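PDB 3O2U: NEDD8-conjugating enzyme UBC12 from Saccharomyces cerevisiae, which accepts the ubiquitin-like protein NEDD8/Rub1 from its E1 enzyme and catalyses its covalent attachment to other proteins, chiefly the cullin Cdc53. Local coordinates for residues R60-V70 / S81-E90; K103-L112 / I179-I187. All coordinates share one frame; numbering follows the deposited sequence.

Contact 1. Residues R60-V70 / S81-E90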
loop_
_atom_site.group_PDB
_atom_site.type_symbol
_atom_site.label_atom_id
_atom_site.label_comp_id
_atom_site.label_asym_id
_atom_site.label_seq_id
_atom_site.Cartn_x
_atom_site.Cartn_y
_atom_site.Cartn_z
ATOM N N ARG A 60 7.825 -14.286 13.649
ATOM C CA ARG A 60 8.558 -13.905 12.448
ATOM C C ARG A 60 7.774 -14.189 11.160
ATOM O O ARG A 60 7.806 -13.404 10.205
ATOM C CB ARG A 60 9.882 -14.667 12.436
ATOM C CG ARG A 60 10.835 -14.331 11.318
ATOM C CD ARG A 60 12.131 -15.085 11.554
ATOM N NE ARG A 60 13.160 -14.759 10.579
ATOM C CZ ARG A 60 13.773 -13.583 10.509
ATOM N NH1 ARG A 60 13.450 -12.604 11.346
ATOM N NH2 ARG A 60 14.706 -13.389 9.591
ATOM N N SER A 61 7.062 -15.313 11.150
ATOM C CA SER A 61 6.340 -15.790 9.970
ATOM C C SER A 61 5.052 -15.021 9.656
ATOM O O SER A 61 4.515 -15.127 8.553
ATOM C CB SER A 61 6.018 -17.281 10.126
ATOM O OG SER A 61 5.218 -17.504 11.275
ATOM N N GLN A 62 4.550 -14.266 10.628
ATOM C CA GLN A 62 3.356 -13.457 10.417
ATOM C C GLN A 62 3.748 -12.012 10.103
ATOM O O GLN A 62 3.911 -11.202 11.007
ATOM C CB GLN A 62 2.464 -13.503 11.660
ATOM C CG GLN A 62 1.033 -13.020 11.433
ATOM C CD GLN A 62 0.106 -14.117 10.926
ATOM O OE1 GLN A 62 0.065 -15.218 11.482
ATOM N NE2 GLN A 62 -0.652 -13.815 9.871
ATOM N N SER A 63 3.907 -11.693 8.824
ATOM C CA SER A 63 4.302 -10.345 8.439
ATOM C C SER A 63 3.218 -9.336 8.834
ATOM O O SER A 63 2.033 -9.620 8.702
ATOM C CB SER A 63 4.581 -10.296 6.939
ATOM O OG SER A 63 3.486 -10.845 6.215
ATOM N N PRO A 64 3.625 -8.175 9.373
ATOM C CA PRO A 64 2.615 -7.161 9.682
ATOM C C PRO A 64 1.880 -6.788 8.403
ATOM O O PRO A 64 2.472 -6.785 7.314
ATOM C CB PRO A 64 3.449 -5.980 10.195
ATOM C CG PRO A 64 4.737 -6.617 10.702
ATOM C CD PRO A 64 4.987 -7.735 9.734
ATOM N N LYS A 65 0.603 -6.468 8.528
ATOM C CA LYS A 65 -0.197 -6.138 7.356
ATOM C C LYS A 65 -1.263 -5.116 7.731
ATOM O O LYS A 65 -1.910 -5.231 8.786
ATOM C CB LYS A 65 -0.826 -7.403 6.769
ATOM C CG LYS A 65 -1.640 -7.169 5.505
ATOM C CD LYS A 65 -2.436 -8.421 5.150
ATOM C CE LYS A 65 -1.500 -9.575 4.816
ATOM N NZ LYS A 65 -1.326 -9.634 3.345
ATOM N N LEU A 66 -1.401 -4.088 6.899
ATOM C CA LEU A 66 -2.369 -3.017 7.149
ATOM C C LEU A 66 -3.300 -2.930 5.956
ATOM O O LEU A 66 -2.897 -3.228 4.830
ATOM C CB LEU A 66 -1.660 -1.662 7.302
ATOM C CG LEU A 66 -0.410 -1.611 8.184
ATOM C CD1 LEU A 66 0.255 -0.232 8.098
ATOM C CD2 LEU A 66 -0.736 -1.964 9.631
ATOM N N GLU A 67 -4.535 -2.516 6.207
ATOM C CA GLU A 67 -5.451 -2.164 5.129
ATOM C C GLU A 67 -5.629 -0.653 5.145
ATOM O O GLU A 67 -5.962 -0.077 6.177
ATOM C CB GLU A 67 -6.817 -2.817 5.316
ATOM C CG GLU A 67 -7.796 -2.469 4.185
ATOM C CD GLU A 67 -9.209 -2.917 4.469
ATOM O OE1 GLU A 67 -9.577 -3.027 5.662
ATOM O OE2 GLU A 67 -9.957 -3.147 3.494
ATOM N N VAL A 68 -5.408 -0.013 4.006
ATOM C CA VAL A 68 -5.559 1.438 3.924
ATOM C C VAL A 68 -6.718 1.736 2.993
ATOM O O VAL A 68 -6.719 1.277 1.866
ATOM C CB VAL A 68 -4.290 2.120 3.368
ATOM C CG1 VAL A 68 -4.561 3.599 3.089
ATOM C CG2 VAL A 68 -3.146 1.980 4.349
ATOM N N ILE A 69 -7.691 2.508 3.469
ATOM C CA ILE A 69 -8.887 2.822 2.683
ATOM C C ILE A 69 -8.942 4.311 2.322
ATOM O O ILE A 69 -9.117 5.167 3.190
ATOM C CB ILE A 69 -10.166 2.447 3.439
ATOM C CG1 ILE A 69 -10.156 0.951 3.784
ATOM C CG2 ILE A 69 -11.395 2.807 2.594
ATOM C CD1 ILE A 69 -11.303 0.507 4.678
ATOM N N VAL A 70 -8.786 4.611 1.036
ATOM C CA VAL A 70 -8.818 5.987 0.553
ATOM C C VAL A 70 -10.211 6.320 0.007
ATOM O O VAL A 70 -10.705 5.643 -0.896
ATOM C CB VAL A 70 -7.720 6.201 -0.518
ATOM C CG1 VAL A 70 -7.693 7.640 -0.994
ATOM C CG2 VAL A 70 -6.346 5.827 0.080
ATOM N N SER A 81 -14.508 4.497 -2.610
ATOM C CA SER A 81 -13.610 3.939 -1.599
ATOM C C SER A 81 -12.636 2.917 -2.209
ATOM O O SER A 81 -13.056 1.858 -2.675
ATOM C CB SER A 81 -14.420 3.310 -0.455
ATOM O OG SER A 81 -15.131 4.308 0.265
ATOM N N ILE A 82 -11.347 3.244 -2.224
ATOM C CA ILE A 82 -10.338 2.334 -2.770
ATOM C C ILE A 82 -9.469 1.806 -1.649
ATOM O O ILE A 82 -8.817 2.576 -0.955
ATOM C CB ILE A 82 -9.450 3.006 -3.827
ATOM C CG1 ILE A 82 -10.311 3.687 -4.908
ATOM C CG2 ILE A 82 -8.515 1.972 -4.447
ATOM C CD1 ILE A 82 -10.735 5.136 -4.562
ATOM N N ASN A 83 -9.503 0.498 -1.417
ATOM C CA ASN A 83 -8.699 -0.055 -0.338
ATOM C C ASN A 83 -7.435 -0.740 -0.844
ATOM O O ASN A 83 -7.402 -1.270 -1.959
ATOM C CB ASN A 83 -9.524 -0.957 0.610
ATOM C CG ASN A 83 -10.189 -2.130 -0.104
ATOM O OD1 ASN A 83 -10.463 -2.080 -1.300
ATOM N ND2 ASN A 83 -10.464 -3.195 0.650
ATOM N N PHE A 84 -6.394 -0.702 -0.014
ATOM C CA PHE A 84 -5.082 -1.257 -0.343
ATOM C C PHE A 84 -4.619 -2.103 0.836
ATOM O O PHE A 84 -4.893 -1.779 1.991
ATOM C CB PHE A 84 -4.028 -0.153 -0.531
ATOM C CG PHE A 84 -4.324 0.800 -1.653
ATOM C CD1 PHE A 84 -3.760 0.617 -2.914
ATOM C CD2 PHE A 84 -5.169 1.885 -1.451
ATOM C CE1 PHE A 84 -4.030 1.522 -3.961
ATOM C CE2 PHE A 84 -5.439 2.789 -2.490
ATOM C CZ PHE A 84 -4.875 2.606 -3.738
ATOM N N ASN A 85 -3.895 -3.171 0.542
ATOM C CA ASN A 85 -3.200 -3.909 1.584
ATOM C C ASN A 85 -1.741 -3.496 1.528
ATOM O O ASN A 85 -1.171 -3.374 0.441
ATOM C CB ASN A 85 -3.318 -5.416 1.363
ATOM C CG ASN A 85 -4.390 -6.063 2.228
ATOM O OD1 ASN A 85 -4.978 -5.426 3.101
ATOM N ND2 ASN A 85 -4.650 -7.336 1.981
ATOM N N LEU A 86 -1.149 -3.251 2.688
ATOM C CA LEU A 86 0.285 -2.977 2.776
ATOM C C LEU A 86 0.947 -4.098 3.579
ATOM O O LEU A 86 0.614 -4.287 4.759
ATOM C CB LEU A 86 0.536 -1.630 3.466
ATOM C CG LEU A 86 0.332 -0.332 2.661
ATOM C CD1 LEU A 86 -1.093 -0.199 2.156
ATOM C CD2 LEU A 86 0.680 0.841 3.530
ATOM N N ASP A 87 1.866 -4.831 2.951
ATOM C CA ASP A 87 2.519 -5.998 3.558
ATOM C C ASP A 87 4.001 -5.708 3.830
ATOM O O ASP A 87 4.765 -5.460 2.888
ATOM C CB ASP A 87 2.423 -7.208 2.620
ATOM C CG ASP A 87 0.996 -7.531 2.202
ATOM O OD1 ASP A 87 0.057 -7.212 2.945
ATOM O OD2 ASP A 87 0.807 -8.120 1.115
ATOM N N PHE A 88 4.402 -5.764 5.092
ATOM C CA PHE A 88 5.757 -5.405 5.503
ATOM C C PHE A 88 6.595 -6.655 5.712
ATOM O O PHE A 88 6.122 -7.620 6.293
ATOM C CB PHE A 88 5.706 -4.620 6.811
ATOM C CG PHE A 88 4.993 -3.316 6.694
ATOM C CD1 PHE A 88 5.703 -2.131 6.625
ATOM C CD2 PHE A 88 3.613 -3.271 6.612
ATOM C CE1 PHE A 88 5.047 -0.929 6.486
ATOM C CE2 PHE A 88 2.947 -2.074 6.478
ATOM C CZ PHE A 88 3.665 -0.898 6.419
ATOM N N ASN A 89 7.835 -6.642 5.237
ATOM C CA ASN A 89 8.766 -7.732 5.540
ATOM C C ASN A 89 9.732 -7.298 6.644
ATOM O O ASN A 89 9.637 -6.172 7.147
ATOM C CB ASN A 89 9.498 -8.186 4.274
ATOM C CG ASN A 89 10.310 -7.079 3.642
ATOM O OD1 ASN A 89 10.771 -6.162 4.324
ATOM N ND2 ASN A 89 10.507 -7.165 2.327
ATOM N N GLU A 90 10.660 -8.172 7.027
ATOM C CA GLU A 90 11.520 -7.887 8.170
ATOM C C GLU A 90 12.629 -6.905 7.814
ATOM O O GLU A 90 13.544 -6.658 8.602
ATOM C CB GLU A 90 12.094 -9.184 8.761
ATOM C CG GLU A 90 11.054 -10.009 9.522
ATOM C CD GLU A 90 10.377 -9.196 10.621
ATOM O OE1 GLU A 90 11.066 -8.844 11.606
ATOM O OE2 GLU A 90 9.161 -8.897 10.497
#
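The carbonyl oxygen of F84 is gripped twice: V68 N donates a hydrogen bond to F84 O at 2.7 Å, and the CA-H of E67 approaches the same F84 O at 3.2 Å. V68 O is held likewise by the F84 amide and the N83 CA-H. The hydrogen-bonded pairs run V70-I82, V68-F84 and L66-L86, and F88 N continues the ladder to P64 O. On the face carrying K65, E67, N83 and D87 the main links are polar, though I69 CG1 also lies alongside N83 CB. N83 ND2 bonds to E67 OE2 at 2.9 Å, almost straight at 174°; the oxygen lies in the amide plane of N83, although the carboxylate and amide planes are turned 51° apart. The other end of this amide, N83 OD1, accepts from K103. K65 lies alongside D87, and bends at chi3 (-64°) and again at chi4 bring K65 NZ above the carboxylate plane, where it forms a salt bridge to D87 OD1 at 2.8 Å in one of the two D87 conformers, so the bridge may be only partly occupied. Replacing K65 by an alanine would probably leave the D87 carboxylate, in the conformer that meets it, without its cationic mate. The reverse face is apolar: L66 CD1 lies 3.6 Å from F88 CE2, V68 CG2 meets L86 CD1 at 3.7 Å, and V70 CG2 reaches F84 CE2 at 4.1 Å. Helix 131-143 packs on this layer through L131, L139 and F142, while L34 and L38 of helix 29-39 meet P64, L66 and F88. Strands 65-70 and 82-87 thus form an antiparallel beta hairpin, the central pair of the four-stranded meander that helices back in the ubiquitin-conjugating (UBC) fold of E2 enzymes.

Contact 2. Residues K103-L112 / I179-I187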
loop_
_atom_site.group_PDB
_atom_site.type_symbol
_atom_site.label_atom_id
_atom_site.label_comp_id
_atom_site.label_asym_id
_atom_site.label_seq_id
_atom_site.Cartn_x
_atom_site.Cartn_y
_atom_site.Cartn_z
ATOM N N LYS A 103 -9.119 -3.393 -5.247
ATOM C CA LYS A 103 -10.279 -3.162 -6.096
ATOM C C LYS A 103 -9.853 -2.999 -7.553
ATOM O O LYS A 103 -8.813 -2.411 -7.835
ATOM C CB LYS A 103 -11.029 -1.898 -5.644
ATOM C CG LYS A 103 -11.725 -2.026 -4.284
ATOM C CD LYS A 103 -12.813 -3.094 -4.319
ATOM C CE LYS A 103 -13.732 -3.039 -3.075
ATOM N NZ LYS A 103 -12.992 -3.182 -1.789
ATOM N N LYS A 104 -10.659 -3.520 -8.473
ATOM C CA LYS A 104 -10.469 -3.229 -9.884
ATOM C C LYS A 104 -10.947 -1.807 -10.128
ATOM O O LYS A 104 -12.159 -1.519 -10.079
ATOM C CB LYS A 104 -11.275 -4.200 -10.748
ATOM C CG LYS A 104 -10.995 -5.669 -10.453
ATOM C CD LYS A 104 -11.540 -6.553 -11.572
ATOM C CE LYS A 104 -11.579 -8.022 -11.157
ATOM N NZ LYS A 104 -12.690 -8.762 -11.855
ATOM N N ILE A 105 -10.007 -0.904 -10.363
ATOM C CA ILE A 105 -10.388 0.488 -10.595
ATOM C C ILE A 105 -9.762 1.060 -11.869
ATOM O O ILE A 105 -8.704 0.616 -12.319
ATOM C CB ILE A 105 -10.104 1.399 -9.371
ATOM C CG1 ILE A 105 -8.613 1.607 -9.181
ATOM C CG2 ILE A 105 -10.723 0.823 -8.076
ATOM C CD1 ILE A 105 -8.311 2.933 -8.528
ATOM N N PHE A 106 -10.433 2.052 -12.441
ATOM C CA PHE A 106 -9.981 2.674 -13.679
ATOM C C PHE A 106 -9.053 3.835 -13.337
ATOM O O PHE A 106 -9.509 4.935 -13.062
ATOM C CB PHE A 106 -11.187 3.193 -14.451
ATOM C CG PHE A 106 -10.896 3.532 -15.877
ATOM C CD1 PHE A 106 -10.521 2.541 -16.775
ATOM C CD2 PHE A 106 -11.030 4.837 -16.331
ATOM C CE1 PHE A 106 -10.269 2.846 -18.094
ATOM C CE2 PHE A 106 -10.774 5.148 -17.655
ATOM C CZ PHE A 106 -10.394 4.157 -18.533
ATOM N N HIS A 107 -7.753 3.573 -13.319
ATOM C CA HIS A 107 -6.781 4.593 -12.946
ATOM C C HIS A 107 -5.477 4.332 -13.698
ATOM O O HIS A 107 -5.020 3.193 -13.779
ATOM C CB HIS A 107 -6.543 4.556 -11.434
ATOM C CG HIS A 107 -5.662 5.658 -10.940
ATOM N ND1 HIS A 107 -6.140 6.717 -10.206
ATOM C CD2 HIS A 107 -4.335 5.873 -11.097
ATOM C CE1 HIS A 107 -5.141 7.533 -9.910
ATOM N NE2 HIS A 107 -4.040 7.047 -10.452
ATOM N N PRO A 108 -4.879 5.384 -14.267
ATOM C CA PRO A 108 -3.684 5.187 -15.098
ATOM C C PRO A 108 -2.549 4.501 -14.336
ATOM O O PRO A 108 -1.766 3.771 -14.945
ATOM C CB PRO A 108 -3.270 6.612 -15.482
ATOM C CG PRO A 108 -4.050 7.520 -14.600
ATOM C CD PRO A 108 -5.279 6.796 -14.175
ATOM N N ASN A 109 -2.486 4.694 -13.020
ATOM C CA ASN A 109 -1.321 4.242 -12.264
ATOM C C ASN A 109 -1.518 2.915 -11.504
ATOM O O ASN A 109 -0.636 2.473 -10.764
ATOM C CB ASN A 109 -0.823 5.374 -11.355
ATOM C CG ASN A 109 -0.707 6.711 -12.099
ATOM O OD1 ASN A 109 -1.261 7.734 -11.674
ATOM N ND2 ASN A 109 0.015 6.706 -13.213
ATOM N N ILE A 110 -2.654 2.257 -11.735
ATOM C CA ILE A 110 -2.961 0.976 -11.093
ATOM C C ILE A 110 -3.416 -0.033 -12.145
ATOM O O ILE A 110 -4.277 0.281 -12.965
ATOM C CB ILE A 110 -4.058 1.148 -10.005
ATOM C CG1 ILE A 110 -3.675 2.303 -9.078
ATOM C CG2 ILE A 110 -4.262 -0.166 -9.218
ATOM C CD1 ILE A 110 -4.766 2.751 -8.155
ATOM N N ASP A 111 -2.824 -1.225 -12.156
ATOM C CA ASP A 111 -3.211 -2.223 -13.154
ATOM C C ASP A 111 -4.294 -3.159 -12.629
ATOM O O ASP A 111 -4.700 -3.074 -11.472
ATOM C CB ASP A 111 -1.998 -2.994 -13.708
ATOM C CG ASP A 111 -1.357 -3.910 -12.684
ATOM O OD1 ASP A 111 -2.031 -4.277 -11.692
ATOM O OD2 ASP A 111 -0.175 -4.272 -12.889
ATOM N N LEU A 112 -4.789 -4.035 -13.491
ATOM C CA LEU A 112 -5.916 -4.876 -13.117
ATOM C C LEU A 112 -5.525 -5.987 -12.159
ATOM O O LEU A 112 -6.391 -6.685 -11.631
ATOM C CB LEU A 112 -6.610 -5.449 -14.355
ATOM C CG LEU A 112 -7.242 -4.370 -15.234
ATOM C CD1 LEU A 112 -7.704 -4.992 -16.546
ATOM C CD2 LEU A 112 -8.392 -3.686 -14.514
ATOM N N ILE A 179 -15.364 -0.543 -19.225
ATOM C CA ILE A 179 -14.775 0.216 -20.306
ATOM C C ILE A 179 -13.970 -0.749 -21.154
ATOM O O ILE A 179 -13.286 -1.633 -20.629
ATOM C CB ILE A 179 -13.912 1.375 -19.800
ATOM C CG1 ILE A 179 -14.815 2.538 -19.391
ATOM C CG2 ILE A 179 -12.953 1.828 -20.888
ATOM C CD1 ILE A 179 -14.115 3.645 -18.665
ATOM N N GLU A 180 -14.061 -0.573 -22.466
ATOM C CA GLU A 180 -13.657 -1.613 -23.394
ATOM C C GLU A 180 -14.388 -2.878 -22.951
ATOM O O GLU A 180 -15.620 -2.889 -22.884
ATOM C CB GLU A 180 -12.140 -1.785 -23.421
ATOM C CG GLU A 180 -11.388 -0.550 -23.929
ATOM C CD GLU A 180 -11.692 -0.210 -25.388
ATOM O OE1 GLU A 180 -11.513 -1.092 -26.257
ATOM O OE2 GLU A 180 -12.097 0.941 -25.670
ATOM N N HIS A 181 -13.663 -3.931 -22.613
ATOM C CA HIS A 181 -14.351 -5.154 -22.202
ATOM C C HIS A 181 -13.965 -5.624 -20.802
ATOM O O HIS A 181 -14.148 -6.789 -20.448
ATOM C CB HIS A 181 -14.136 -6.259 -23.230
ATOM C CG HIS A 181 -14.769 -5.971 -24.561
ATOM N ND1 HIS A 181 -14.341 -4.939 -25.372
ATOM C CD2 HIS A 181 -15.784 -6.572 -25.206
ATOM C CE1 HIS A 181 -15.078 -4.922 -26.469
ATOM N NE2 HIS A 181 -15.959 -5.898 -26.402
ATOM N N VAL A 182 -13.441 -4.710 -19.998
ATOM C CA VAL A 182 -13.115 -5.050 -18.621
ATOM C C VAL A 182 -14.100 -4.412 -17.647
ATOM O O VAL A 182 -14.441 -3.233 -17.761
ATOM C CB VAL A 182 -11.632 -4.749 -18.288
ATOM C CG1 VAL A 182 -10.980 -3.978 -19.412
ATOM C CG2 VAL A 182 -11.485 -4.033 -16.944
ATOM N N LYS A 183 -14.583 -5.230 -16.717
ATOM C CA LYS A 183 -15.543 -4.791 -15.725
ATOM C C LYS A 183 -14.825 -4.318 -14.458
ATOM O O LYS A 183 -13.922 -4.983 -13.955
ATOM C CB LYS A 183 -16.522 -5.916 -15.378
ATOM C CG LYS A 183 -17.711 -5.435 -14.540
ATOM C CD LYS A 183 -18.134 -6.446 -13.490
ATOM C CE LYS A 183 -18.432 -5.748 -12.150
ATOM N NZ LYS A 183 -19.695 -4.963 -12.161
ATOM N N TYR A 184 -15.238 -3.167 -13.950
ATOM C CA TYR A 184 -14.618 -2.610 -12.768
ATOM C C TYR A 184 -15.556 -2.772 -11.582
ATOM O O TYR A 184 -16.770 -2.940 -11.760
ATOM C CB TYR A 184 -14.247 -1.143 -13.026
ATOM C CG TYR A 184 -13.135 -1.045 -14.050
ATOM C CD1 TYR A 184 -11.807 -0.984 -13.649
ATOM C CD2 TYR A 184 -13.410 -1.080 -15.412
ATOM C CE1 TYR A 184 -10.773 -0.933 -14.578
ATOM C CE2 TYR A 184 -12.384 -1.024 -16.354
ATOM C CZ TYR A 184 -11.066 -0.945 -15.926
ATOM O OH TYR A 184 -10.027 -0.900 -16.832
ATOM N N ASP A 185 -15.004 -2.707 -10.371
ATOM C CA ASP A 185 -15.813 -2.889 -9.166
ATOM C C ASP A 185 -16.661 -1.670 -8.815
ATOM O O ASP A 185 -16.267 -0.537 -9.055
ATOM C CB ASP A 185 -14.919 -3.217 -7.976
ATOM C CG ASP A 185 -14.300 -4.594 -8.081
ATOM O OD1 ASP A 185 -14.909 -5.483 -8.719
ATOM O OD2 ASP A 185 -13.211 -4.786 -7.513
ATOM N N ASN A 186 -17.821 -1.927 -8.227
ATOM C CA ASN A 186 -18.653 -0.885 -7.650
ATOM C C ASN A 186 -18.060 -0.451 -6.322
ATOM O O ASN A 186 -18.081 -1.213 -5.353
ATOM C CB ASN A 186 -20.070 -1.419 -7.449
ATOM C CG ASN A 186 -21.036 -0.350 -6.960
ATOM O OD1 ASN A 186 -20.700 0.461 -6.097
ATOM N ND2 ASN A 186 -22.246 -0.360 -7.499
ATOM N N ILE A 187 -17.512 0.763 -6.270
ATOM C CA ILE A 187 -16.885 1.238 -5.045
ATOM C C ILE A 187 -17.558 2.485 -4.437
ATOM O O ILE A 187 -17.016 3.083 -3.509
ATOM C CB ILE A 187 -15.366 1.531 -5.236
ATOM C CG1 ILE A 187 -15.149 2.673 -6.237
ATOM C CG2 ILE A 187 -14.611 0.290 -5.689
ATOM C CD1 ILE A 187 -13.681 3.082 -6.381
HETATM O O HOH W 1 -13.839 0.798 -9.906
#
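Y184 threads its side chain along the backbone of K104 to F106. Its CB lies 3.6 Å from K104 O, and with CG anti to its own carbonyl carbon (chi1 -68°) the ring runs on past I105. There Y184 CD1 is 3.4 Å from I105 C. CE1 lies close to the I105 carbonyl oxygen and also meets L112 CD2 at 3.6 Å, the Y184 and L112 side chains crossing nearly at a right angle. CZ comes against F106 CD1. At the tip, OH lies near the plane of the F106 ring, 3.5 Å from F106 CD1, and also has a weak hydrogen bond from N152. The edge of F106 is turned toward the face of Y184 in an offset edge-to-face pair, planes at 83°, while I179 CD1 sits over one F106 face in a CH-pi contact, 3.8 Å from the ring centroid. Directly after F106 comes the His-Pro-Asn motif of E2 enzymes, a type I turn from H107 to I110 in which H107 NE2 donates to N109 OD1; the N109 backbone bonds to that of C117, the predicted thioester cysteine. Where Y184 begins, D185 pairs with K104: D185 N donates to K104 O at 3.1 Å, and K104 N to D185 OD2 at 3.0 Å, from above the carboxylate plane. A water within hydrogen-bonding distance of K104 O and D185 O probably bridges them. Farther along, I187 CG2 packs on CG of K103.

Overall arrangement
After helices 3-21 and 29-39 and edge strand 47-51, the chain enters contact 1, which closes the short loop 71-80 between the two central strands of the sheet. Strand 98-101 completes that sheet before residues 103-112 open contact 2. This second closure is far longer: it spans C117 and helices 131-143, 153-160 and 163-174, and brings the C-terminal segment 179-187 back to the loop following strand 98-101. The two contacts therefore stand in series, neither nesting nor crossing, with centres about 21 Å apart. They nonetheless meet at one end of the hairpin, where N83 reaches K103, S81 N hydrogen-bonds to I187 O, and I82 packs against I187 and I105.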